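Local coordinates for thiaminase-I (Naegleria gruberi, PDB 4HCW), which is a thiaminase-I, an alpha/beta protein whose fold resembles that of periplasmic substrate-binding proteins, at residues A[7-12]-A[280-285]; A[49-54]-A[61-66]. All coordinates share one frame; numbering follows the deposited sequence.

Interaction 1: A[7-12]-A[280-285]; sequences KTLTVG and VEVIKN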
ATOM      1  N   LYS A   7       9.419 -28.102  16.048  1.00136.81           N
ATOM      2  CA  LYS A   7       8.158 -27.412  15.809  1.00136.81           C
ATOM      3  C   LYS A   7       8.361 -25.899  15.757  1.00136.81           C
ATOM      4  O   LYS A   7       8.199 -25.203  16.760  1.00136.81           O
ATOM      5  N   THR A   8       8.723 -25.400  14.579  1.00191.43           N
ATOM      6  CA  THR A   8       8.969 -23.977  14.385  1.00191.43           C
ATOM      7  C   THR A   8       8.005 -23.386  13.362  1.00191.43           C
ATOM      8  O   THR A   8       7.455 -24.104  12.528  1.00191.43           O
ATOM      9  CB  THR A   8      10.414 -23.713  13.918  1.00128.39           C
ATOM     10  OG1 THR A   8      10.587 -24.208  12.584  1.00128.39           O
ATOM     11  CG2 THR A   8      11.410 -24.394  14.845  1.00128.39           C
ATOM     12  N   LEU A   9       7.807 -22.073  13.427  1.00 92.85           N
ATOM     13  CA  LEU A   9       6.903 -21.384  12.511  1.00 92.85           C
ATOM     14  C   LEU A   9       7.621 -20.262  11.767  1.00 92.85           C
ATOM     15  O   LEU A   9       8.129 -19.324  12.382  1.00 92.85           O
ATOM     16  CB  LEU A   9       5.703 -20.817  13.272  1.00 76.29           C
ATOM     17  CG  LEU A   9       4.601 -20.161  12.437  1.00 76.29           C
ATOM     18  CD1 LEU A   9       3.839 -21.206  11.640  1.00 76.29           C
ATOM     19  CD2 LEU A   9       3.656 -19.361  13.320  1.00 76.29           C
ATOM     20  N   THR A  10       7.659 -20.361  10.442  1.00 86.28           N
ATOM     21  CA  THR A  10       8.296 -19.338   9.618  1.00 86.28           C
ATOM     22  C   THR A  10       7.311 -18.233   9.244  1.00 86.28           C
ATOM     23  O   THR A  10       6.244 -18.500   8.691  1.00 86.28           O
ATOM     24  CB  THR A  10       8.905 -19.934   8.333  1.00 70.40           C
ATOM     25  OG1 THR A  10       7.896 -20.646   7.606  1.00 70.40           O
ATOM     26  CG2 THR A  10      10.044 -20.883   8.673  1.00 70.40           C
ATOM     27  N   VAL A  11       7.678 -16.993   9.551  1.00 70.90           N
ATOM     28  CA  VAL A  11       6.827 -15.847   9.251  1.00 70.90           C
ATOM     29  C   VAL A  11       7.505 -14.887   8.278  1.00 70.90           C
ATOM     30  O   VAL A  11       8.608 -14.404   8.537  1.00 70.90           O
ATOM     31  CB  VAL A  11       6.441 -15.078  10.528  1.00 70.90           C
ATOM     32  CG1 VAL A  11       5.548 -13.895  10.185  1.00 70.90           C
ATOM     33  CG2 VAL A  11       5.750 -16.003  11.515  1.00 70.90           C
ATOM     34  N   GLY A  12       6.839 -14.617   7.160  1.00 76.92           N
ATOM     35  CA  GLY A  12       7.356 -13.692   6.169  1.00 76.92           C
ATOM     36  C   GLY A  12       6.743 -12.310   6.302  1.00 76.92           C
ATOM     37  O   GLY A  12       5.609 -12.083   5.882  1.00 76.92           O
ATOM     38  N   VAL A 280      -2.434 -18.006  13.752  1.00 74.59           N
ATOM     39  CA  VAL A 280      -3.455 -17.010  14.082  1.00 74.59           C
ATOM     40  C   VAL A 280      -3.067 -16.187  15.311  1.00 74.59           C
ATOM     41  O   VAL A 280      -3.370 -14.997  15.387  1.00 74.59           O
ATOM     42  CB  VAL A 280      -4.841 -17.658  14.304  1.00 79.67           C
ATOM     43  CG1 VAL A 280      -5.893 -16.601  14.591  1.00 79.67           C
ATOM     44  CG2 VAL A 280      -5.250 -18.474  13.088  1.00 79.67           C
ATOM     45  N   GLU A 281      -2.394 -16.821  16.266  1.00 85.66           N
ATOM     46  CA  GLU A 281      -1.924 -16.116  17.455  1.00 85.66           C
ATOM     47  C   GLU A 281      -0.843 -15.104  17.091  1.00 85.66           C
ATOM     48  O   GLU A 281      -0.870 -13.961  17.556  1.00 85.66           O
ATOM     49  CB  GLU A 281      -1.393 -17.096  18.509  1.00118.17           C
ATOM     50  N   VAL A 282       0.110 -15.531  16.266  1.00 78.86           N
ATOM     51  CA  VAL A 282       1.187 -14.651  15.824  1.00 78.86           C
ATOM     52  C   VAL A 282       0.610 -13.466  15.060  1.00 78.86           C
ATOM     53  O   VAL A 282       1.018 -12.321  15.259  1.00 78.86           O
ATOM     54  CB  VAL A 282       2.200 -15.391  14.927  1.00 64.63           C
ATOM     55  CG1 VAL A 282       3.252 -14.426  14.405  1.00 64.63           C
ATOM     56  CG2 VAL A 282       2.858 -16.532  15.694  1.00 64.63           C
ATOM     57  N   ILE A 283      -0.357 -13.757  14.196  1.00 79.49           N
ATOM     58  CA  ILE A 283      -1.030 -12.738  13.403  1.00 79.49           C
ATOM     59  C   ILE A 283      -1.862 -11.799  14.276  1.00 79.49           C
ATOM     60  O   ILE A 283      -1.843 -10.582  14.081  1.00 79.49           O
ATOM     61  CB  ILE A 283      -1.917 -13.388  12.324  1.00 69.79           C
ATOM     62  CG1 ILE A 283      -1.037 -14.044  11.257  1.00 69.79           C
ATOM     63  CG2 ILE A 283      -2.850 -12.366  11.693  1.00 69.79           C
ATOM     64  CD1 ILE A 283      -1.786 -14.950  10.317  1.00 69.79           C
ATOM     65  N   LYS A 284      -2.575 -12.367  15.244  1.00 76.23           N
ATOM     66  CA  LYS A 284      -3.391 -11.575  16.159  1.00 76.23           C
ATOM     67  C   LYS A 284      -2.520 -10.601  16.941  1.00 76.23           C
ATOM     68  O   LYS A 284      -2.950  -9.499  17.277  1.00 76.23           O
ATOM     69  CB  LYS A 284      -4.167 -12.480  17.118  1.00 85.43           C
ATOM     70  N   ASN A 285      -1.289 -11.012  17.220  1.00 84.56           N
ATOM     71  CA  ASN A 285      -0.329 -10.139  17.876  1.00 84.56           C
ATOM     72  C   ASN A 285       0.105  -9.007  16.953  1.00 84.56           C
ATOM     73  O   ASN A 285       0.101  -7.843  17.344  1.00 84.56           O
ATOM     74  CB  ASN A 285       0.891 -10.931  18.340  1.00 92.63           C
ATOM     75  CG  ASN A 285       1.856 -10.089  19.149  1.00 92.63           C
ATOM     76  OD1 ASN A 285       1.446  -9.272  19.974  1.00 92.63           O
ATOM     77  ND2 ASN A 285       3.147 -10.275  18.910  1.00 92.63           N
TER
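V282 turns its isopropyl fork toward the strand, and each prong meets a different residue of 7-12. Its CG2 meets L9 end-on: the two side chains reach toward each other tip to tip, with L9 CD2 and V282 CG2 3.8 Å apart. The second prong behaves differently. V11 and V282 slide past one another in opposite directions, so the meeting of V11 CG2 with V282 CG1, at 4.1 Å, is a lateral brush between methyl groups. L9 extends far enough because its CG lies anti to the backbone N (chi1 -175°), beside the carbonyl carbon. The backbones stay well separated, 8.7 Å between V11 CA and V282 CA, and no hydrogen bond crosses the gap. This is helix-on-sheet layering in an alpha/beta fold: helix 275-288 lies against one face of the mixed sheet, with residues 9 and 11 of strand 8-13 directed at it. V282 also touches Y48 of strand 44-50, while L9 and V11 both reach I46 on that same strand. On the other flank I283 and V11 both contact V65 of strand 65-69, so the helix spans three neighbouring strands. The buried area is small, 95 Å² summed over both sides, and all three touching residues are buried. T10, between L9 and V11 in sequence, points the other way and hydrogen-bonds through OG1 to D64 N.

Interaction 2: A[49-54]-A[61-66]; sequences TEFDCY and SLPDVF
The ring of F51, just past strand 44-50, packs against L62, P63 and F66 on the far side of a beta-alpha-beta crossover, in which helix 56-60 links strand 44-50 to strand 65-69. The tight part gathers round the ring. F66 CB stands over one face in a CH-pi contact, 4.1 Å from the centroid of the F51 ring and 17° off its normal. The F51 and F66 side chains lie side by side, pointing the same way, while their ring planes are inclined at 43° with centroids 5.5 Å apart, an oblique pair. L62 CD2 approaches F51 CZ to 3.6 Å and also sits over the centre of the F66 ring, so one methyl serves both aromatics. F51 swings into this group with its CG anti to the backbone N (chi1 176°). P63 contributes CD, 3.9 Å from F51 CE1, and is itself partly exposed. Beyond it the contact loosens: T49 and S61 are exposed to solvent, and neither makes a contact across the two segments. Leading away from F51, the chain bends in an Asx turn, where Y54 N donates to D52 OD1 at 3.0 Å, reaching that oxygen from above the carboxylate plane.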
ATOM      1  N   THR A  49      11.252 -13.448   9.131  1.00 68.27           N
ATOM      2  CA  THR A  49      12.121 -13.018   8.043  1.00 68.27           C
ATOM      3  C   THR A  49      11.365 -12.108   7.083  1.00 68.27           C
ATOM      4  O   THR A  49      10.135 -12.046   7.111  1.00 68.27           O
ATOM      5  CB  THR A  49      12.693 -14.216   7.259  1.00 78.83           C
ATOM      6  OG1 THR A  49      11.625 -15.086   6.863  1.00 78.83           O
ATOM      7  CG2 THR A  49      13.684 -14.992   8.113  1.00 78.83           C
ATOM      8  N   GLU A  50      12.106 -11.401   6.236  1.00 76.11           N
ATOM      9  CA  GLU A  50      11.505 -10.488   5.272  1.00 76.11           C
ATOM     10  C   GLU A  50      11.055 -11.230   4.016  1.00 76.11           C
ATOM     11  O   GLU A  50      11.847 -11.920   3.374  1.00 76.11           O
ATOM     12  CB  GLU A  50      12.489  -9.373   4.911  1.00 98.60           C
ATOM     13  CG  GLU A  50      12.961  -8.560   6.106  1.00 98.60           C
ATOM     14  CD  GLU A  50      13.978  -7.500   5.729  1.00 98.60           C
ATOM     15  OE1 GLU A  50      14.529  -6.852   6.644  1.00 98.60           O
ATOM     16  OE2 GLU A  50      14.227  -7.315   4.520  1.00 98.60           O
ATOM     17  N   PHE A  51       9.779 -11.085   3.675  1.00 66.44           N
ATOM     18  CA  PHE A  51       9.217 -11.735   2.496  1.00 66.44           C
ATOM     19  C   PHE A  51       8.920 -10.721   1.397  1.00 66.44           C
ATOM     20  O   PHE A  51       7.951  -9.968   1.479  1.00 66.44           O
ATOM     21  CB  PHE A  51       7.945 -12.499   2.864  1.00 57.93           C
ATOM     22  CG  PHE A  51       7.240 -13.113   1.688  1.00 57.93           C
ATOM     23  CD1 PHE A  51       7.749 -14.244   1.071  1.00 57.93           C
ATOM     24  CD2 PHE A  51       6.061 -12.567   1.207  1.00 57.93           C
ATOM     25  CE1 PHE A  51       7.100 -14.814  -0.009  1.00 57.93           C
ATOM     26  CE2 PHE A  51       5.408 -13.132   0.127  1.00 57.93           C
ATOM     27  CZ  PHE A  51       5.927 -14.257  -0.481  1.00 57.93           C
ATOM     28  N   ASP A  52       9.762 -10.711   0.369  1.00 61.88           N
ATOM     29  CA  ASP A  52       9.597  -9.791  -0.750  1.00 61.88           C
ATOM     30  C   ASP A  52       8.543 -10.307  -1.721  1.00 61.88           C
ATOM     31  O   ASP A  52       8.836 -11.132  -2.586  1.00 61.88           O
ATOM     32  CB  ASP A  52      10.927  -9.600  -1.480  1.00 63.98           C
ATOM     33  CG  ASP A  52      10.922  -8.390  -2.396  1.00 63.98           C
ATOM     34  OD1 ASP A  52       9.832  -7.837  -2.657  1.00 63.98           O
ATOM     35  OD2 ASP A  52      12.011  -7.991  -2.857  1.00 63.98           O
ATOM     36  N   CYS A  53       7.318  -9.808  -1.585  1.00 60.49           N
ATOM     37  CA  CYS A  53       6.226 -10.210  -2.464  1.00 60.49           C
ATOM     38  C   CYS A  53       6.384  -9.602  -3.855  1.00 60.49           C
ATOM     39  O   CYS A  53       5.669  -9.968  -4.786  1.00 60.49           O
ATOM     40  CB  CYS A  53       4.875  -9.810  -1.867  1.00 71.26           C
ATOM     41  SG  CYS A  53       4.604  -8.026  -1.759  1.00 71.26           S
ATOM     42  N   TYR A  54       7.321  -8.669  -3.988  1.00 64.62           N
ATOM     43  CA  TYR A  54       7.590  -8.044  -5.277  1.00 64.62           C
ATOM     44  C   TYR A  54       8.721  -8.763  -6.004  1.00 64.62           C
ATOM     45  O   TYR A  54       9.380  -8.197  -6.876  1.00 64.62           O
ATOM     46  CB  TYR A  54       7.891  -6.553  -5.107  1.00 57.04           C
ATOM     47  CG  TYR A  54       6.746  -5.794  -4.473  1.00 57.04           C
ATOM     48  CD1 TYR A  54       5.553  -5.603  -5.158  1.00 57.04           C
ATOM     49  CD2 TYR A  54       6.853  -5.281  -3.188  1.00 57.04           C
ATOM     50  CE1 TYR A  54       4.499  -4.918  -4.581  1.00 57.04           C
ATOM     51  CE2 TYR A  54       5.806  -4.593  -2.603  1.00 57.04           C
ATOM     52  CZ  TYR A  54       4.631  -4.416  -3.304  1.00 57.04           C
ATOM     53  OH  TYR A  54       3.585  -3.733  -2.727  1.00 57.04           O
ATOM     54  N   SER A  61       7.996 -19.920  -3.573  1.00 90.82           N
ATOM     55  CA  SER A  61       8.227 -20.679  -2.349  1.00 90.82           C
ATOM     56  C   SER A  61       7.720 -19.927  -1.121  1.00 90.82           C
ATOM     57  O   SER A  61       8.477 -19.222  -0.452  1.00 90.82           O
ATOM     58  CB  SER A  61       9.714 -21.011  -2.195  1.00 96.33           C
ATOM     59  OG  SER A  61      10.504 -19.835  -2.181  1.00 96.33           O
ATOM     60  N   LEU A  62       6.434 -20.090  -0.829  1.00 89.11           N
ATOM     61  CA  LEU A  62       5.799 -19.402   0.288  1.00 89.11           C
ATOM     62  C   LEU A  62       6.172 -20.029   1.629  1.00 89.11           C
ATOM     63  O   LEU A  62       6.276 -21.250   1.740  1.00 89.11           O
ATOM     64  CB  LEU A  62       4.278 -19.415   0.118  1.00 73.07           C
ATOM     65  CG  LEU A  62       3.723 -18.758  -1.146  1.00 73.07           C
ATOM     66  CD1 LEU A  62       2.241 -19.063  -1.303  1.00 73.07           C
ATOM     67  CD2 LEU A  62       3.959 -17.256  -1.119  1.00 73.07           C
ATOM     68  N   PRO A  63       6.379 -19.187   2.652  1.00104.03           N
ATOM     69  CA  PRO A  63       6.623 -19.650   4.023  1.00104.03           C
ATOM     70  C   PRO A  63       5.333 -20.153   4.666  1.00104.03           C
ATOM     71  O   PRO A  63       4.309 -20.241   3.989  1.00104.03           O
ATOM     72  CB  PRO A  63       7.105 -18.383   4.743  1.00 83.24           C
ATOM     73  CG  PRO A  63       7.468 -17.415   3.654  1.00 83.24           C
ATOM     74  CD  PRO A  63       6.540 -17.730   2.531  1.00 83.24           C
ATOM     75  N   ASP A  64       5.386 -20.475   5.956  1.00 92.52           N
ATOM     76  CA  ASP A  64       4.200 -20.919   6.684  1.00 92.52           C
ATOM     77  C   ASP A  64       3.140 -19.826   6.700  1.00 92.52           C
ATOM     78  O   ASP A  64       1.981 -20.060   6.359  1.00 92.52           O
ATOM     79  CB  ASP A  64       4.563 -21.315   8.116  1.00118.92           C
ATOM     80  CG  ASP A  64       5.365 -22.598   8.184  1.00118.92           C
ATOM     81  OD1 ASP A  64       5.112 -23.501   7.358  1.00118.92           O
ATOM     82  OD2 ASP A  64       6.246 -22.704   9.063  1.00118.92           O
ATOM     83  N   VAL A  65       3.551 -18.628   7.102  1.00 94.94           N
ATOM     84  CA  VAL A  65       2.677 -17.463   7.088  1.00 94.94           C
ATOM     85  C   VAL A  65       3.442 -16.266   6.533  1.00 94.94           C
ATOM     86  O   VAL A  65       4.559 -15.979   6.962  1.00 94.94           O
ATOM     87  CB  VAL A  65       2.118 -17.156   8.495  1.00 76.91           C
ATOM     88  CG1 VAL A  65       3.135 -17.517   9.562  1.00 76.91           C
ATOM     89  CG2 VAL A  65       1.694 -15.696   8.606  1.00 76.91           C
ATOM     90  N   PHE A  66       2.840 -15.580   5.567  1.00 82.39           N
ATOM     91  CA  PHE A  66       3.519 -14.499   4.863  1.00 82.39           C
ATOM     92  C   PHE A  66       2.622 -13.279   4.676  1.00 82.39           C
ATOM     93  O   PHE A  66       1.397 -13.393   4.645  1.00 82.39           O
ATOM     94  CB  PHE A  66       4.009 -14.992   3.499  1.00 80.99           C
ATOM     95  CG  PHE A  66       2.934 -15.636   2.668  1.00 80.99           C
ATOM     96  CD1 PHE A  66       2.132 -14.873   1.835  1.00 80.99           C
ATOM     97  CD2 PHE A  66       2.724 -17.005   2.723  1.00 80.99           C
ATOM     98  CE1 PHE A  66       1.142 -15.462   1.075  1.00 80.99           C
ATOM     99  CE2 PHE A  66       1.735 -17.600   1.964  1.00 80.99           C
ATOM    100  CZ  PHE A  66       0.943 -16.826   1.138  1.00 80.99           C
TER

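How the interactions relate
From the N terminus, the chain first lays down strand 8-13, runs through strand 44-50 and then makes the short crossover that interaction 2 closes, with only six residues between its segments. Interaction 1 closes much later, when helix 275-288 returns to strand 8-13 after 267 intervening residues; interaction 2 is therefore nested inside its loop. The two are joined through the sheet, where strand 8-13 runs between and parallel to strands 44-50 and 65-69. V11 O lies 2.9 Å from T49 N and G12 N lies 2.7 Å from V65 O, both probable hydrogen bonds. Side chains add V11 CG2 against V65 CG1 at 3.6 Å. The centres of the two contacts are about 12 Å apart.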